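Local coordinates for ankyrin repeat domain protein (Legionella pneumophila subsp. pneumophila, PDB 6MCA), which is a bacterial effector with ankyrin repeats and a cysteine protease-like fold, and interacts with the host LARP7 component of the 7SK snRNP complex, at residues Lys253-Ala261 and Phe270-Ala278; Pro333-Ser341 and Phe371-Leu379. All blocks are in the same frame, centred on the assembly; numbering follows the deposited sequence.

Interaction 1 of 2, residues Lys253-Ala261 and Phe270-Ala278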
loop_
_atom_site.group_PDB
_atom_site.type_symbol
_atom_site.label_atom_id
_atom_site.label_comp_id
_atom_site.label_asym_id
_atom_site.label_seq_id
_atom_site.Cartn_x
_atom_site.Cartn_y
_atom_site.Cartn_z
ATOM N N LYS A 253 5.161 21.126 -12.881
ATOM C CA LYS A 253 4.879 21.341 -14.292
ATOM C C LYS A 253 4.250 20.126 -14.961
ATOM O O LYS A 253 3.880 20.208 -16.138
ATOM C CB LYS A 253 6.163 21.726 -15.033
ATOM C CG LYS A 253 6.732 23.073 -14.623
ATOM C CD LYS A 253 8.119 23.290 -15.205
ATOM C CE LYS A 253 8.624 24.693 -14.909
ATOM N NZ LYS A 253 10.025 24.892 -15.374
ATOM N N ALA A 254 4.129 19.008 -14.250
ATOM C CA ALA A 254 3.498 17.828 -14.810
ATOM C C ALA A 254 2.011 18.088 -15.050
ATOM O O ALA A 254 1.389 18.885 -14.341
ATOM C CB ALA A 254 3.676 16.634 -13.874
ATOM N N PRO A 255 1.416 17.431 -16.050
ATOM C CA PRO A 255 -0.011 17.679 -16.318
ATOM C C PRO A 255 -0.921 17.219 -15.193
ATOM O O PRO A 255 -1.906 17.901 -14.885
ATOM C CB PRO A 255 -0.262 16.899 -17.616
ATOM C CG PRO A 255 0.781 15.831 -17.619
ATOM C CD PRO A 255 1.995 16.460 -16.994
ATOM N N MET A 256 -0.621 16.085 -14.566
ATOM C CA MET A 256 -1.437 15.555 -13.485
ATOM C C MET A 256 -0.589 15.365 -12.234
ATOM O O MET A 256 0.605 15.059 -12.308
ATOM C CB MET A 256 -2.097 14.227 -13.882
ATOM C CG MET A 256 -3.083 13.692 -12.851
ATOM S SD MET A 256 -3.848 12.137 -13.341
ATOM C CE MET A 256 -4.769 12.667 -14.780
ATOM N N LEU A 257 -1.230 15.546 -11.083
ATOM C CA LEU A 257 -0.568 15.527 -9.789
ATOM C C LEU A 257 -1.491 14.842 -8.792
ATOM O O LEU A 257 -2.668 15.198 -8.697
ATOM C CB LEU A 257 -0.248 16.952 -9.327
ATOM C CG LEU A 257 1.040 17.201 -8.544
ATOM C CD1 LEU A 257 1.365 18.691 -8.533
ATOM C CD2 LEU A 257 0.937 16.647 -7.138
ATOM N N ILE A 258 -0.970 13.861 -8.062
ATOM C CA ILE A 258 -1.735 13.149 -7.042
ATOM C C ILE A 258 -1.116 13.460 -5.688
ATOM O O ILE A 258 0.064 13.168 -5.454
ATOM C CB ILE A 258 -1.772 11.636 -7.307
ATOM C CG1 ILE A 258 -2.498 11.348 -8.621
ATOM C CG2 ILE A 258 -2.461 10.906 -6.160
ATOM C CD1 ILE A 258 -2.587 9.876 -8.957
ATOM N N LEU A 259 -1.908 14.050 -4.797
ATOM C CA LEU A 259 -1.444 14.483 -3.478
ATOM C C LEU A 259 -2.239 13.772 -2.394
ATOM O O LEU A 259 -3.383 14.165 -2.099
ATOM C CB LEU A 259 -1.579 15.997 -3.331
ATOM C CG LEU A 259 -0.644 16.841 -4.194
ATOM C CD1 LEU A 259 -1.045 18.304 -4.159
ATOM C CD2 LEU A 259 0.784 16.672 -3.720
ATOM N N PRO A 260 -1.707 12.702 -1.804
ATOM C CA PRO A 260 -2.354 12.116 -0.623
ATOM C C PRO A 260 -1.980 12.906 0.625
ATOM O O PRO A 260 -0.809 13.223 0.846
ATOM C CB PRO A 260 -1.791 10.688 -0.574
ATOM C CG PRO A 260 -1.090 10.482 -1.901
ATOM C CD PRO A 260 -0.637 11.840 -2.325
ATOM N N ALA A 261 -2.984 13.234 1.431
ATOM C CA ALA A 261 -2.799 13.994 2.656
ATOM C C ALA A 261 -3.296 13.182 3.842
ATOM O O ALA A 261 -4.320 12.493 3.755
ATOM C CB ALA A 261 -3.536 15.335 2.593
ATOM N N PHE A 270 -6.089 14.242 -3.169
ATOM C CA PHE A 270 -6.322 15.392 -4.022
ATOM C C PHE A 270 -5.714 15.125 -5.387
ATOM O O PHE A 270 -4.665 14.483 -5.496
ATOM C CB PHE A 270 -5.731 16.666 -3.413
ATOM C CG PHE A 270 -6.349 17.051 -2.099
ATOM C CD1 PHE A 270 -5.904 16.486 -0.916
ATOM C CD2 PHE A 270 -7.381 17.972 -2.049
ATOM C CE1 PHE A 270 -6.468 16.841 0.294
ATOM C CE2 PHE A 270 -7.951 18.332 -0.842
ATOM C CZ PHE A 270 -7.494 17.765 0.331
ATOM N N VAL A 271 -6.385 15.600 -6.428
ATOM C CA VAL A 271 -5.922 15.426 -7.799
ATOM C C VAL A 271 -5.899 16.786 -8.476
ATOM O O VAL A 271 -6.904 17.500 -8.480
ATOM C CB VAL A 271 -6.808 14.445 -8.592
ATOM C CG1 VAL A 271 -6.281 14.296 -10.009
ATOM C CG2 VAL A 271 -6.864 13.093 -7.900
ATOM N N ARG A 272 -4.753 17.144 -9.041
ATOM C CA ARG A 272 -4.609 18.349 -9.843
ATOM C C ARG A 272 -4.425 17.938 -11.295
ATOM O O ARG A 272 -3.573 17.101 -11.601
ATOM C CB ARG A 272 -3.422 19.188 -9.361
ATOM C CG ARG A 272 -3.304 20.564 -10.007
ATOM C CD ARG A 272 -2.441 20.535 -11.266
ATOM N NE ARG A 272 -2.363 21.849 -11.894
ATOM C CZ ARG A 272 -1.323 22.668 -11.782
ATOM N NH1 ARG A 272 -0.263 22.303 -11.073
ATOM N NH2 ARG A 272 -1.342 23.849 -12.383
ATOM N N TYR A 273 -5.231 18.511 -12.184
ATOM C CA TYR A 273 -5.075 18.294 -13.620
ATOM C C TYR A 273 -5.315 19.624 -14.315
ATOM O O TYR A 273 -6.464 20.062 -14.435
ATOM C CB TYR A 273 -6.031 17.224 -14.143
ATOM C CG TYR A 273 -5.866 16.960 -15.624
ATOM C CD1 TYR A 273 -4.755 16.279 -16.105
ATOM C CD2 TYR A 273 -6.812 17.401 -16.539
ATOM C CE1 TYR A 273 -4.593 16.040 -17.457
ATOM C CE2 TYR A 273 -6.660 17.164 -17.895
ATOM C CZ TYR A 273 -5.547 16.484 -18.347
ATOM O OH TYR A 273 -5.390 16.246 -19.693
ATOM N N HIS A 274 -4.233 20.256 -14.769
ATOM C CA HIS A 274 -4.292 21.579 -15.380
ATOM C C HIS A 274 -4.983 22.562 -14.441
ATOM O O HIS A 274 -4.515 22.781 -13.319
ATOM C CB HIS A 274 -4.995 21.514 -16.737
ATOM C CG HIS A 274 -4.305 20.631 -17.731
ATOM N ND1 HIS A 274 -2.937 20.462 -17.752
ATOM C CD2 HIS A 274 -4.793 19.867 -18.736
ATOM C CE1 HIS A 274 -2.613 19.632 -18.727
ATOM N NE2 HIS A 274 -3.721 19.256 -19.340
ATOM N N GLN A 275 -6.096 23.147 -14.875
ATOM C CA GLN A 275 -6.808 24.129 -14.069
ATOM C C GLN A 275 -7.845 23.502 -13.142
ATOM O O GLN A 275 -8.623 24.234 -12.521
ATOM C CB GLN A 275 -7.483 25.168 -14.971
ATOM C CG GLN A 275 -8.755 24.682 -15.655
ATOM C CD GLN A 275 -8.488 24.014 -16.988
ATOM O OE1 GLN A 275 -7.449 23.384 -17.184
ATOM N NE2 GLN A 275 -9.425 24.156 -17.919
ATOM N N TRP A 276 -7.867 22.177 -13.022
ATOM C CA TRP A 276 -8.869 21.479 -12.230
ATOM C C TRP A 276 -8.242 20.871 -10.983
ATOM O O TRP A 276 -7.106 20.389 -11.015
ATOM C CB TRP A 276 -9.552 20.388 -13.056
ATOM C CG TRP A 276 -10.150 20.906 -14.320
ATOM C CD1 TRP A 276 -9.692 20.702 -15.589
ATOM C CD2 TRP A 276 -11.314 21.732 -14.441
ATOM N NE1 TRP A 276 -10.503 21.344 -16.493
ATOM C CE2 TRP A 276 -11.505 21.985 -15.813
ATOM C CE3 TRP A 276 -12.212 22.281 -13.522
ATOM C CZ2 TRP A 276 -12.560 22.760 -16.289
ATOM C CZ3 TRP A 276 -13.258 23.050 -13.996
ATOM C CH2 TRP A 276 -13.423 23.283 -15.366
ATOM N N TRP A 277 -9.002 20.887 -9.891
ATOM C CA TRP A 277 -8.583 20.359 -8.601
ATOM C C TRP A 277 -9.705 19.483 -8.068
ATOM O O TRP A 277 -10.877 19.754 -8.321
ATOM C CB TRP A 277 -8.265 21.506 -7.631
ATOM C CG TRP A 277 -7.878 21.101 -6.241
ATOM C CD1 TRP A 277 -8.719 20.855 -5.194
ATOM C CD2 TRP A 277 -6.548 20.930 -5.735
ATOM N NE1 TRP A 277 -7.995 20.529 -4.071
ATOM C CE2 TRP A 277 -6.661 20.568 -4.377
ATOM C CE3 TRP A 277 -5.273 21.040 -6.301
ATOM C CZ2 TRP A 277 -5.545 20.318 -3.577
ATOM C CZ3 TRP A 277 -4.168 20.790 -5.504
ATOM C CH2 TRP A 277 -4.313 20.432 -4.158
ATOM N N ALA A 278 -9.356 18.416 -7.360
ATOM C CA ALA A 278 -10.367 17.477 -6.895
ATOM C C ALA A 278 -10.014 16.986 -5.504
ATOM O O ALA A 278 -8.867 16.608 -5.250
ATOM C CB ALA A 278 -10.504 16.285 -7.846
#
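Leu259 and Phe270 pair in the closed part of an antiparallel beta hairpin, strands 256-263 and 266-273 of a five-stranded sheet; segments 256-261 and 270-273 run at 167° to each other. Each amide of this pair gives its hydrogen to the other's carbonyl. The bond from Leu259 N to Phe270 O (2.9 Å) is straight, whereas Phe270 N approaches Leu259 O from above the carbonyl plane.

With CG anti to its own carbonyl carbon (chi1 -63°), the Phe270 ring turns an edge to Leu259 O, while Phe270 CE1 reaches Ala261 CB at 4.0 Å; the small methyl leaves room for the ring. Branched Leu259 sends CD1 to Trp277 CH2, 3.9 Å away on the next strand. Helices 305-312 and 318-329 close over this face. On the other, beneath helices 215-233 and 355-364, beta-branched Ile258 and Val271 form a non-hydrogen-bonded pair, and flexible Met256 sets CE 3.8 Å from Tyr273 CD1.

Toward the hairpin's open end, where Tyr273-Trp276 form a type II' turn into the next strand, the contact loosens and faces solvent. Exposed Pro255, lacking an amide hydrogen, accepts a weak bond from exposed His274 N. Leu257 and Arg272 are hydrogen-bonded in both directions, CB against CB. Bent at chi2, the Arg272 chain brings NE to His274 O in the turn at 2.7 Å, on a lone pair and within the guanidinium plane.

Interaction 2 of 2, residues Pro333-Ser341 and Phe371-Leu379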
loop_
_atom_site.group_PDB
_atom_site.type_symbol
_atom_site.label_atom_id
_atom_site.label_comp_id
_atom_site.label_asym_id
_atom_site.label_seq_id
_atom_site.Cartn_x
_atom_site.Cartn_y
_atom_site.Cartn_z
ATOM N N PRO A 333 -16.168 25.812 -6.999
ATOM C CA PRO A 333 -16.864 24.533 -7.204
ATOM C C PRO A 333 -17.412 24.410 -8.617
ATOM O O PRO A 333 -18.024 25.339 -9.150
ATOM C CB PRO A 333 -17.987 24.574 -6.162
ATOM C CG PRO A 333 -17.478 25.488 -5.103
ATOM C CD PRO A 333 -16.674 26.535 -5.821
ATOM N N PHE A 334 -17.186 23.246 -9.222
ATOM C CA PHE A 334 -17.544 23.037 -10.618
ATOM C C PHE A 334 -18.388 21.782 -10.800
ATOM O O PHE A 334 -19.424 21.818 -11.472
ATOM C CB PHE A 334 -16.279 22.956 -11.478
ATOM C CG PHE A 334 -16.548 22.684 -12.930
ATOM C CD1 PHE A 334 -16.932 23.709 -13.780
ATOM C CD2 PHE A 334 -16.411 21.406 -13.447
ATOM C CE1 PHE A 334 -17.180 23.462 -15.118
ATOM C CE2 PHE A 334 -16.657 21.152 -14.783
ATOM C CZ PHE A 334 -17.040 22.182 -15.621
ATOM N N ALA A 335 -17.959 20.668 -10.212
ATOM C CA ALA A 335 -18.644 19.402 -10.422
ATOM C C ALA A 335 -18.483 18.514 -9.196
ATOM O O ALA A 335 -17.733 18.821 -8.269
ATOM C CB ALA A 335 -18.125 18.687 -11.675
ATOM N N GLN A 336 -19.200 17.395 -9.208
ATOM C CA GLN A 336 -19.098 16.404 -8.148
ATOM C C GLN A 336 -19.269 15.026 -8.764
ATOM O O GLN A 336 -19.788 14.882 -9.873
ATOM C CB GLN A 336 -20.140 16.641 -7.048
ATOM C CG GLN A 336 -21.577 16.621 -7.543
ATOM C CD GLN A 336 -22.558 17.169 -6.522
ATOM O OE1 GLN A 336 -22.738 18.382 -6.404
ATOM N NE2 GLN A 336 -23.204 16.274 -5.783
ATOM N N MET A 337 -18.820 14.007 -8.033
ATOM C CA MET A 337 -18.944 12.642 -8.528
ATOM C C MET A 337 -19.631 11.770 -7.482
ATOM O O MET A 337 -19.248 11.801 -6.300
ATOM C CB MET A 337 -17.578 12.056 -8.907
ATOM C CG MET A 337 -17.103 12.480 -10.291
ATOM S SD MET A 337 -15.584 11.671 -10.829
ATOM C CE MET A 337 -16.076 9.948 -10.775
ATOM N N PRO A 338 -20.640 10.985 -7.872
ATOM C CA PRO A 338 -21.379 10.126 -6.920
ATOM C C PRO A 338 -20.611 8.861 -6.556
ATOM O O PRO A 338 -20.974 7.734 -6.906
ATOM C CB PRO A 338 -22.673 9.832 -7.686
ATOM C CG PRO A 338 -22.259 9.845 -9.117
ATOM C CD PRO A 338 -21.194 10.906 -9.235
ATOM N N ILE A 339 -19.515 9.044 -5.830
ATOM C CA ILE A 339 -18.721 7.934 -5.321
ATOM C C ILE A 339 -19.292 7.518 -3.971
ATOM O O ILE A 339 -19.577 8.369 -3.120
ATOM C CB ILE A 339 -17.239 8.328 -5.204
ATOM C CG1 ILE A 339 -16.622 8.509 -6.595
ATOM C CG2 ILE A 339 -16.469 7.295 -4.404
ATOM C CD1 ILE A 339 -15.972 7.258 -7.153
ATOM N N SER A 340 -19.469 6.213 -3.778
ATOM C CA SER A 340 -20.089 5.713 -2.558
ATOM C C SER A 340 -19.234 6.042 -1.339
ATOM O O SER A 340 -18.001 6.049 -1.395
ATOM C CB SER A 340 -20.307 4.203 -2.652
ATOM O OG SER A 340 -19.100 3.496 -2.430
ATOM N N SER A 341 -19.908 6.318 -0.226
ATOM C CA SER A 341 -19.228 6.659 1.012
ATOM C C SER A 341 -18.672 5.408 1.687
ATOM O O SER A 341 -19.152 4.290 1.486
ATOM C CB SER A 341 -20.177 7.385 1.966
ATOM O OG SER A 341 -20.611 8.617 1.418
ATOM N N PHE A 371 -18.324 16.574 -19.366
ATOM C CA PHE A 371 -18.125 15.888 -18.096
ATOM C C PHE A 371 -19.089 14.713 -17.963
ATOM O O PHE A 371 -20.305 14.894 -17.942
ATOM C CB PHE A 371 -18.302 16.860 -16.928
ATOM C CG PHE A 371 -18.152 16.221 -15.579
ATOM C CD1 PHE A 371 -16.901 15.848 -15.112
ATOM C CD2 PHE A 371 -19.255 16.006 -14.770
ATOM C CE1 PHE A 371 -16.757 15.261 -13.870
ATOM C CE2 PHE A 371 -19.117 15.423 -13.525
ATOM C CZ PHE A 371 -17.866 15.048 -13.076
ATOM N N LYS A 372 -18.532 13.504 -17.870
ATOM C CA LYS A 372 -19.322 12.275 -17.842
ATOM C C LYS A 372 -18.748 11.323 -16.801
ATOM O O LYS A 372 -17.759 10.621 -17.072
ATOM C CB LYS A 372 -19.351 11.614 -19.216
ATOM C CG LYS A 372 -20.236 10.379 -19.300
ATOM C CD LYS A 372 -20.330 9.879 -20.733
ATOM C CE LYS A 372 -21.710 10.123 -21.318
ATOM N NZ LYS A 372 -22.642 9.000 -21.020
ATOM N N PRO A 373 -19.339 11.269 -15.602
ATOM C CA PRO A 373 -18.896 10.279 -14.606
ATOM C C PRO A 373 -19.297 8.852 -14.943
ATOM O O PRO A 373 -18.839 7.926 -14.260
ATOM C CB PRO A 373 -19.577 10.747 -13.309
ATOM C CG PRO A 373 -20.108 12.123 -13.593
ATOM C CD PRO A 373 -20.362 12.181 -15.067
ATOM N N ASP A 374 -20.127 8.648 -15.969
ATOM C CA ASP A 374 -20.643 7.317 -16.279
ATOM C C ASP A 374 -19.516 6.351 -16.623
ATOM O O ASP A 374 -19.361 5.297 -15.988
ATOM C CB ASP A 374 -21.641 7.409 -17.435
ATOM C CG ASP A 374 -23.071 7.559 -16.961
ATOM O OD1 ASP A 374 -23.328 7.339 -15.758
ATOM O OD2 ASP A 374 -23.939 7.899 -17.794
ATOM N N VAL A 375 -18.727 6.692 -17.645
ATOM C CA VAL A 375 -17.652 5.812 -18.092
ATOM C C VAL A 375 -16.620 5.627 -16.989
ATOM O O VAL A 375 -16.100 4.525 -16.785
ATOM C CB VAL A 375 -17.016 6.363 -19.383
ATOM C CG1 VAL A 375 -15.789 5.549 -19.769
ATOM C CG2 VAL A 375 -18.031 6.365 -20.513
ATOM N N ALA A 376 -16.320 6.698 -16.250
ATOM C CA ALA A 376 -15.327 6.610 -15.183
ATOM C C ALA A 376 -15.769 5.636 -14.097
ATOM O O ALA A 376 -14.987 4.788 -13.652
ATOM C CB ALA A 376 -15.069 7.996 -14.595
ATOM N N LEU A 377 -17.029 5.734 -13.665
ATOM C CA LEU A 377 -17.512 4.849 -12.610
ATOM C C LEU A 377 -17.620 3.408 -13.099
ATOM O O LEU A 377 -17.308 2.468 -12.354
ATOM C CB LEU A 377 -18.856 5.348 -12.082
ATOM C CG LEU A 377 -18.790 6.671 -11.316
ATOM C CD1 LEU A 377 -20.154 7.058 -10.767
ATOM C CD2 LEU A 377 -17.762 6.589 -10.202
ATOM N N SER A 378 -18.057 3.212 -14.348
ATOM C CA SER A 378 -18.114 1.859 -14.893
ATOM C C SER A 378 -16.722 1.240 -14.967
ATOM O O SER A 378 -16.532 0.068 -14.610
ATOM C CB SER A 378 -18.773 1.878 -16.272
ATOM O OG SER A 378 -18.977 0.563 -16.759
ATOM N N LEU A 379 -15.737 2.019 -15.420
ATOM C CA LEU A 379 -14.358 1.548 -15.468
ATOM C C LEU A 379 -13.840 1.222 -14.075
ATOM O O LEU A 379 -13.135 0.225 -13.883
ATOM C CB LEU A 379 -13.478 2.605 -16.133
ATOM C CG LEU A 379 -12.069 2.210 -16.569
ATOM C CD1 LEU A 379 -12.122 1.268 -17.760
ATOM C CD2 LEU A 379 -11.254 3.451 -16.895
#
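Phe371 holds CG anti to its backbone N (chi1 178°), which carries its ring out to the strand, while Met337 turns CG anti to its own carbonyl carbon (chi1 -82°), runs extended and bends at the CG-SD bond, which brings CE to Leu377. Met337 and Phe371 meet obliquely, Met337 CG lying at the ring edge 3.9 Å from Phe371 CZ. Ala335 CB sits over one face of the Phe371 ring, 4.0 Å from its centroid in a CH-pi contact; a methyl is short enough to let the flat ring lie close to the strand.

Here edge strand 331-337 of the antiparallel sheet meets the start of helix 373-399, the segments crossing at -31°. Ala335 and Phe334 form a classic beta bulge opposite Ile294 of the neighbouring strand.

Farther along, Leu377 CD2 meets Met337 CE at 3.8 Å and Ile339 CD1 at 3.6 Å, and Leu377 CD1 touches Pro338 CG at 3.9 Å. Pro338 is the centre of an inverse gamma turn, which proline's restricted phi suits, closed by a bond from Ile339 N to Met337 O. Proline also suits the start of helix 373-399, where a backbone N-H would have no acceptor within the helix; Pro373 turns CB to Met337 CG.

In the fold
Following the chain from the N terminus, the ankyrin repeat region comes well before either contact. Interaction 1 closes first, as the chain leaves strand 256-263, reverses into 266-273 and turns again into 276-280. The chain then adds strand 292-297, passes through helices 305-312 and 318-329, and returns as edge strand 331-337. Interaction 2 closes a longer excursion, about half helical, through helices 348-353 and 355-364 to helix 373-399. The two loops follow in series, neither nesting nor crossing, with centres about 16 Å apart. They serve opposite borders of one five-stranded antiparallel sheet, meet where Trp276 packs against Phe334, and share as a neighbour helix 355-364, which lies inside the second loop.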